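Local structure of tyrosine--tRNA ligase, mitochondrial (Emericella nidulans, 5IHX) at residues E21-A26 / F61-R65; V250-K254 / D274-G278; V324-L328 / I339-M343. The protein probably catalyses the ATP-dependent attachment of L-tyrosine to mitochondrial tRNA(Tyr), as a class I aminoacyl-tRNA synthetase. All blocks are in the same frame, centred on the assembly; numbering follows the deposited sequence.

Contact 1 of 3, residues E21-A26 / F61-R65; sequences EWAQFA and FTEKR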
# COMPACT_ATOMS: atom_id res chain seq x y z
N GLU A 21 33.92 25.90 8.74
CA GLU A 21 33.89 26.66 7.49
C GLU A 21 32.48 27.19 7.20
O GLU A 21 32.32 28.34 6.81
CB GLU A 21 34.36 25.79 6.32
CG GLU A 21 34.42 26.51 4.98
CD GLU A 21 34.65 25.57 3.82
OE1 GLU A 21 33.91 24.57 3.70
OE2 GLU A 21 35.58 25.82 3.02
N TRP A 22 31.47 26.35 7.40
CA TRP A 22 30.10 26.74 7.13
C TRP A 22 29.63 27.80 8.11
O TRP A 22 28.83 28.67 7.77
CB TRP A 22 29.17 25.52 7.18
CG TRP A 22 27.92 25.69 6.37
CD1 TRP A 22 26.67 25.99 6.84
CD2 TRP A 22 27.79 25.57 4.95
NE1 TRP A 22 25.78 26.07 5.80
CE2 TRP A 22 26.44 25.81 4.63
CE3 TRP A 22 28.70 25.29 3.92
CZ2 TRP A 22 25.97 25.78 3.32
CZ3 TRP A 22 28.23 25.25 2.62
CH2 TRP A 22 26.88 25.50 2.33
N ALA A 23 30.13 27.72 9.34
CA ALA A 23 29.80 28.71 10.37
C ALA A 23 30.39 30.06 10.00
O ALA A 23 29.76 31.10 10.18
CB ALA A 23 30.30 28.26 11.73
N GLN A 24 31.62 30.04 9.49
CA GLN A 24 32.27 31.25 9.02
C GLN A 24 31.47 31.87 7.89
O GLN A 24 31.20 33.07 7.89
CB GLN A 24 33.71 30.95 8.58
CG GLN A 24 34.45 32.15 7.99
CD GLN A 24 34.56 33.31 8.95
OE1 GLN A 24 34.41 33.15 10.17
NE2 GLN A 24 34.81 34.50 8.42
N PHE A 25 31.09 31.05 6.91
CA PHE A 25 30.25 31.52 5.81
C PHE A 25 28.96 32.15 6.32
O PHE A 25 28.51 33.17 5.80
CB PHE A 25 29.91 30.37 4.84
CG PHE A 25 31.09 29.83 4.07
CD1 PHE A 25 32.29 30.53 4.00
CD2 PHE A 25 30.98 28.63 3.39
CE1 PHE A 25 33.36 30.02 3.28
CE2 PHE A 25 32.05 28.12 2.67
CZ PHE A 25 33.24 28.82 2.61
N ALA A 26 28.36 31.53 7.34
CA ALA A 26 27.09 32.00 7.88
C ALA A 26 27.20 33.43 8.39
O ALA A 26 26.33 34.26 8.11
CB ALA A 26 26.62 31.08 9.00
N PHE A 61 19.80 26.99 4.94
CA PHE A 61 21.01 26.84 4.14
C PHE A 61 22.15 27.70 4.67
O PHE A 61 23.32 27.34 4.51
CB PHE A 61 20.73 27.18 2.68
CG PHE A 61 20.15 26.04 1.89
CD1 PHE A 61 20.95 24.96 1.54
CD2 PHE A 61 18.83 26.05 1.50
CE1 PHE A 61 20.43 23.91 0.82
CE2 PHE A 61 18.30 25.00 0.77
CZ PHE A 61 19.10 23.92 0.43
N THR A 62 21.82 28.82 5.29
CA THR A 62 22.84 29.68 5.88
C THR A 62 23.50 28.97 7.06
O THR A 62 24.72 28.93 7.17
CB THR A 62 22.25 31.02 6.35
OG1 THR A 62 21.71 31.73 5.23
CG2 THR A 62 23.32 31.88 7.02
N GLU A 63 22.67 28.40 7.94
CA GLU A 63 23.16 27.82 9.19
C GLU A 63 23.69 26.39 9.04
O GLU A 63 24.57 25.99 9.80
CB GLU A 63 22.04 27.83 10.23
CG GLU A 63 21.50 29.22 10.56
CD GLU A 63 22.57 30.14 11.12
OE1 GLU A 63 23.58 29.63 11.65
OE2 GLU A 63 22.39 31.37 11.04
N LYS A 64 23.16 25.64 8.08
CA LYS A 64 23.46 24.21 7.98
C LYS A 64 23.87 23.77 6.58
O LYS A 64 23.29 24.20 5.58
CB LYS A 64 22.26 23.39 8.43
CG LYS A 64 21.81 23.64 9.86
CD LYS A 64 20.50 22.92 10.16
CE LYS A 64 20.65 21.41 10.11
NZ LYS A 64 19.37 20.71 10.46
N ARG A 65 24.88 22.90 6.52
CA ARG A 65 25.28 22.25 5.29
C ARG A 65 24.34 21.07 5.03
O ARG A 65 24.75 19.91 5.09
CB ARG A 65 26.74 21.78 5.38
CG ARG A 65 27.34 21.26 4.09
CD ARG A 65 28.68 20.57 4.36
NE ARG A 65 29.69 21.48 4.90
CZ ARG A 65 30.54 22.20 4.17
NH1 ARG A 65 30.51 22.13 2.84
NH2 ARG A 65 31.41 22.99 4.77
O HOH W 1 26.92 29.21 5.58

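Contact 2 of 3, residues V250-K254 / D274-G278; sequences VGAVK and DKPIG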
# COMPACT_ATOMS: atom_id res chain seq x y z
N VAL A 250 6.44 17.36 3.10
CA VAL A 250 6.88 18.10 4.28
C VAL A 250 6.08 17.66 5.50
O VAL A 250 6.65 17.34 6.54
CB VAL A 250 6.74 19.63 4.08
CG1 VAL A 250 6.96 20.38 5.39
CG2 VAL A 250 7.72 20.12 3.02
N GLY A 251 4.76 17.65 5.36
CA GLY A 251 3.89 17.22 6.44
C GLY A 251 4.12 15.77 6.82
O GLY A 251 4.21 15.43 8.00
N ALA A 252 4.21 14.92 5.80
CA ALA A 252 4.38 13.48 6.01
C ALA A 252 5.68 13.16 6.74
O ALA A 252 5.70 12.29 7.61
CB ALA A 252 4.34 12.76 4.67
N VAL A 253 6.76 13.85 6.40
CA VAL A 253 8.05 13.59 7.01
C VAL A 253 8.06 14.01 8.49
O VAL A 253 8.59 13.29 9.33
CB VAL A 253 9.19 14.31 6.25
CG1 VAL A 253 10.49 14.27 7.05
CG2 VAL A 253 9.41 13.65 4.90
N LYS A 254 7.47 15.17 8.78
CA LYS A 254 7.31 15.61 10.17
C LYS A 254 6.61 14.54 10.98
O LYS A 254 7.07 14.16 12.06
CB LYS A 254 6.50 16.90 10.24
CG LYS A 254 7.15 18.13 9.63
CD LYS A 254 6.07 19.15 9.28
CE LYS A 254 6.67 20.46 8.81
NZ LYS A 254 7.11 21.30 9.95
N ASP A 274 15.33 22.49 11.57
CA ASP A 274 15.52 21.06 11.35
C ASP A 274 14.35 20.43 10.60
O ASP A 274 14.41 19.26 10.23
CB ASP A 274 15.70 20.34 12.69
CG ASP A 274 16.91 20.84 13.46
OD1 ASP A 274 17.85 21.35 12.81
OD2 ASP A 274 16.92 20.71 14.70
N LYS A 275 13.30 21.21 10.38
CA LYS A 275 12.10 20.69 9.74
C LYS A 275 12.33 20.52 8.24
O LYS A 275 13.05 21.31 7.63
CB LYS A 275 10.91 21.62 9.99
CG LYS A 275 10.48 21.68 11.45
CD LYS A 275 9.43 22.75 11.68
CE LYS A 275 8.99 22.81 13.14
NZ LYS A 275 8.38 21.55 13.63
N PRO A 276 11.73 19.48 7.63
CA PRO A 276 11.84 19.32 6.18
C PRO A 276 11.24 20.51 5.45
O PRO A 276 10.30 21.13 5.93
CB PRO A 276 11.05 18.04 5.90
CG PRO A 276 10.12 17.91 7.05
CD PRO A 276 10.87 18.44 8.23
N ILE A 277 11.80 20.83 4.28
CA ILE A 277 11.34 21.98 3.52
C ILE A 277 11.77 21.75 2.07
O ILE A 277 12.64 20.93 1.81
CB ILE A 277 11.93 23.29 4.08
CG1 ILE A 277 11.28 24.51 3.42
CG2 ILE A 277 13.46 23.30 3.96
CD1 ILE A 277 11.59 25.81 4.13
N GLY A 278 11.14 22.43 1.13
CA GLY A 278 11.47 22.24 -0.26
C GLY A 278 11.11 23.42 -1.13
O GLY A 278 10.57 24.42 -0.65

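Contact 3 of 3, residues V324-L328 / I339-M343; sequences VERYL and ISKIM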
# COMPACT_ATOMS: atom_id res chain seq x y z
N VAL A 324 16.80 34.40 -23.53
CA VAL A 324 18.17 33.89 -23.51
C VAL A 324 18.93 34.30 -22.24
O VAL A 324 19.73 33.51 -21.72
CB VAL A 324 18.96 34.35 -24.76
CG1 VAL A 324 19.15 35.86 -24.77
CG2 VAL A 324 20.31 33.63 -24.82
N GLU A 325 18.71 35.51 -21.75
CA GLU A 325 19.43 35.96 -20.55
C GLU A 325 19.08 35.09 -19.35
O GLU A 325 19.96 34.70 -18.59
CB GLU A 325 19.13 37.42 -20.23
CG GLU A 325 19.78 37.87 -18.92
CD GLU A 325 19.73 39.37 -18.70
OE1 GLU A 325 19.25 40.10 -19.59
OE2 GLU A 325 20.17 39.82 -17.61
N ARG A 326 17.79 34.81 -19.16
CA ARG A 326 17.38 33.98 -18.04
C ARG A 326 17.92 32.57 -18.21
O ARG A 326 18.35 31.94 -17.24
CB ARG A 326 15.86 33.96 -17.89
CG ARG A 326 15.41 32.99 -16.81
CD ARG A 326 14.18 33.47 -16.07
NE ARG A 326 14.00 32.74 -14.82
CZ ARG A 326 13.10 33.03 -13.89
NH1 ARG A 326 12.27 34.05 -14.06
NH2 ARG A 326 13.02 32.30 -12.78
N TYR A 327 17.91 32.06 -19.44
CA TYR A 327 18.42 30.71 -19.70
C TYR A 327 19.91 30.61 -19.40
O TYR A 327 20.38 29.60 -18.89
CB TYR A 327 18.16 30.29 -21.15
CG TYR A 327 16.75 29.81 -21.42
CD1 TYR A 327 15.69 30.19 -20.61
CD2 TYR A 327 16.48 28.96 -22.48
CE1 TYR A 327 14.40 29.75 -20.86
CE2 TYR A 327 15.20 28.51 -22.74
CZ TYR A 327 14.16 28.91 -21.93
OH TYR A 327 12.89 28.46 -22.18
N LEU A 328 20.66 31.66 -19.73
CA LEU A 328 22.09 31.70 -19.41
C LEU A 328 22.30 31.53 -17.91
O LEU A 328 23.23 30.85 -17.47
CB LEU A 328 22.72 33.01 -19.88
CG LEU A 328 23.10 33.10 -21.37
CD1 LEU A 328 23.45 34.53 -21.74
CD2 LEU A 328 24.26 32.18 -21.69
N ILE A 339 27.71 37.20 -17.81
CA ILE A 339 26.41 37.20 -18.47
C ILE A 339 26.00 38.63 -18.83
O ILE A 339 25.44 38.87 -19.90
CB ILE A 339 25.33 36.54 -17.59
CG1 ILE A 339 25.57 35.03 -17.54
CG2 ILE A 339 23.92 36.84 -18.11
CD1 ILE A 339 24.62 34.26 -16.63
N SER A 340 26.30 39.57 -17.95
CA SER A 340 26.02 40.98 -18.22
C SER A 340 26.82 41.46 -19.43
O SER A 340 26.29 42.14 -20.31
CB SER A 340 26.36 41.84 -17.00
OG SER A 340 25.55 41.48 -15.89
N LYS A 341 28.09 41.09 -19.47
CA LYS A 341 28.97 41.45 -20.58
C LYS A 341 28.47 40.86 -21.89
O LYS A 341 28.52 41.50 -22.94
CB LYS A 341 30.40 40.98 -20.29
CG LYS A 341 31.45 41.58 -21.20
CD LYS A 341 32.83 41.02 -20.89
N ILE A 342 27.97 39.62 -21.84
CA ILE A 342 27.42 38.96 -23.02
C ILE A 342 26.15 39.66 -23.49
O ILE A 342 25.93 39.84 -24.68
CB ILE A 342 27.12 37.47 -22.75
CG1 ILE A 342 28.41 36.69 -22.56
CG2 ILE A 342 26.32 36.86 -23.90
CD1 ILE A 342 28.22 35.31 -21.93
N MET A 343 25.31 40.05 -22.53
CA MET A 343 24.02 40.67 -22.86
C MET A 343 24.22 42.08 -23.41
O MET A 343 23.45 42.53 -24.25
CB MET A 343 23.10 40.69 -21.63
CG MET A 343 22.53 39.31 -21.27
SD MET A 343 21.76 38.44 -22.66
CE MET A 343 20.49 39.61 -23.15

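Contact 1 of 3, residues E21-A26 / F61-R65
A tryptophan set against the C-terminal end of another helix is the essence of this contact, which packs the N-terminal helix 16-30 against helix 54-63, just ahead of strand 68-72, the first parallel strand of the class I Rossmann-type catalytic domain. Helical C-termini expose carbonyls that lack intrahelical partners, and they draw donors from neighbouring elements. Here the indole of Trp22 lies among them: its NE1 makes a weak hydrogen bond to Phe61 O at 3.1 Å, while its CD1 comes within 3.6 Å of Glu63 O. Where Lys64 leaves helical geometry, the chain passes over one face of the indole, and Arg65 CB forms a CH-pi contact, 4.1 Å from the centroid of the five-membered ring. The aliphatic chain of Arg65 continues across the indole, and Trp22 CE3 lies over a face of its guanidinium, 3.6 Å from CZ; NH2 of that group makes a salt bridge to Glu21, and Gly97 and Gly18 carbonyls hold it from outside. One turn along, the small Ala26 lets the backbones close to 5.2 Å between its CA and Thr62 CA. Nearby, one water donates hydrogen bonds to Trp22 O at 3.0 Å and Thr62 O at 2.7 Å.

Contact 2 of 3, residues V250-K254 / D274-G278
Pro276, with 92 Å² buried, is the centre of this packing, a case of a rigid ring just before a strand seating a helix. Its CA-to-CB bond points toward helix 243-259, and its CG meets the adjacent Val253 CG1 at 3.7 Å and Lys254 CG at 3.9 Å, and, one turn earlier, Val250 CG1 at 4.3 Å. Lys254 thus packs on the proline through its aliphatic chain. Its NZ lies 3.2 Å from Lys275 CD and 3.9 Å from Lys275 NZ, a close approach of like charges; Lys275 NZ also hydrogen-bonds to Leu269 O. Val250 CG1 lies 3.5 Å from Pro276 O, and its CG2 reaches the strand at Ile277 CA, 4.1 Å away. No hydrogen bond joins the segments; Phe229 of helix 212-229 touches both Val253 and Pro276. With the side chain of Val253 about 9 Å from the bound tyrosine, helix 243-259 packs here on the strand that follows it, within the beta-alpha-beta unit 235-238, 243-259, 277-280 of the Rossmann-type fold.

Contact 3 of 3, residues V324-L328 / I339-M343
Two helices joined by a short turn can pack through a few apolar side chains at each level, as the segments 324-328 and 339-343 illustrate. Val324 opens the series, its CG1 4.2 Å from Met343 SD, while its side chain also touches Ala355 and Gln356 of helix 354-368. Next comes Glu325, which lends its aliphatic part: CB lies 3.7 Å from Met343 SD and CG 4.3 Å from Ile339 CG2. In Met343 chi1 and chi2 are both m, which places the sulfur within reach of Val324 and Glu325 together, while chi3 sets only the methyl. These are the arms of an antiparallel helical hairpin, helix 321-331 followed by helix 336-348, whose local axes run at 158° and approach to 10.7 Å, within the C-terminal helical part of this truncated synthetase. Arg326 and Tyr327 face other surroundings, Arg326 hydrogen-bonding to Gly45 O and Tyr327 meeting Phe331 edge-to-face. One turn after Val324, Leu328 points toward the partner helix and buries 78 Å²; its CB is 4.0 Å from Ile339 CD1, and its CD1 lies 4.3 Å from Ile342 CG2 and 4.4 Å from Met343 SD.

Overall arrangement
Read from the N terminus, the chain closes three loops in series, with none nested or crossing. Contact 1 closes a largely helical excursion of 34 residues, bringing the end of helix 54-63, just before strand 68-72, back to helix 16-30. Contact 2 follows much later, spanning 19 residues to join helix 243-259 to strand 277-280 in the central sheet. The shortest, contact 3, closes a helical hairpin in the C-terminal helical region, with 10 residues between its segments. Contacts 1 and 2 are linked directly by a salt bridge from Lys64 NZ to Asp274 OD1 at 2.9 Å. Contact 3 stands apart, its centre about 35 Å from that of contact 2, across the chain's centre.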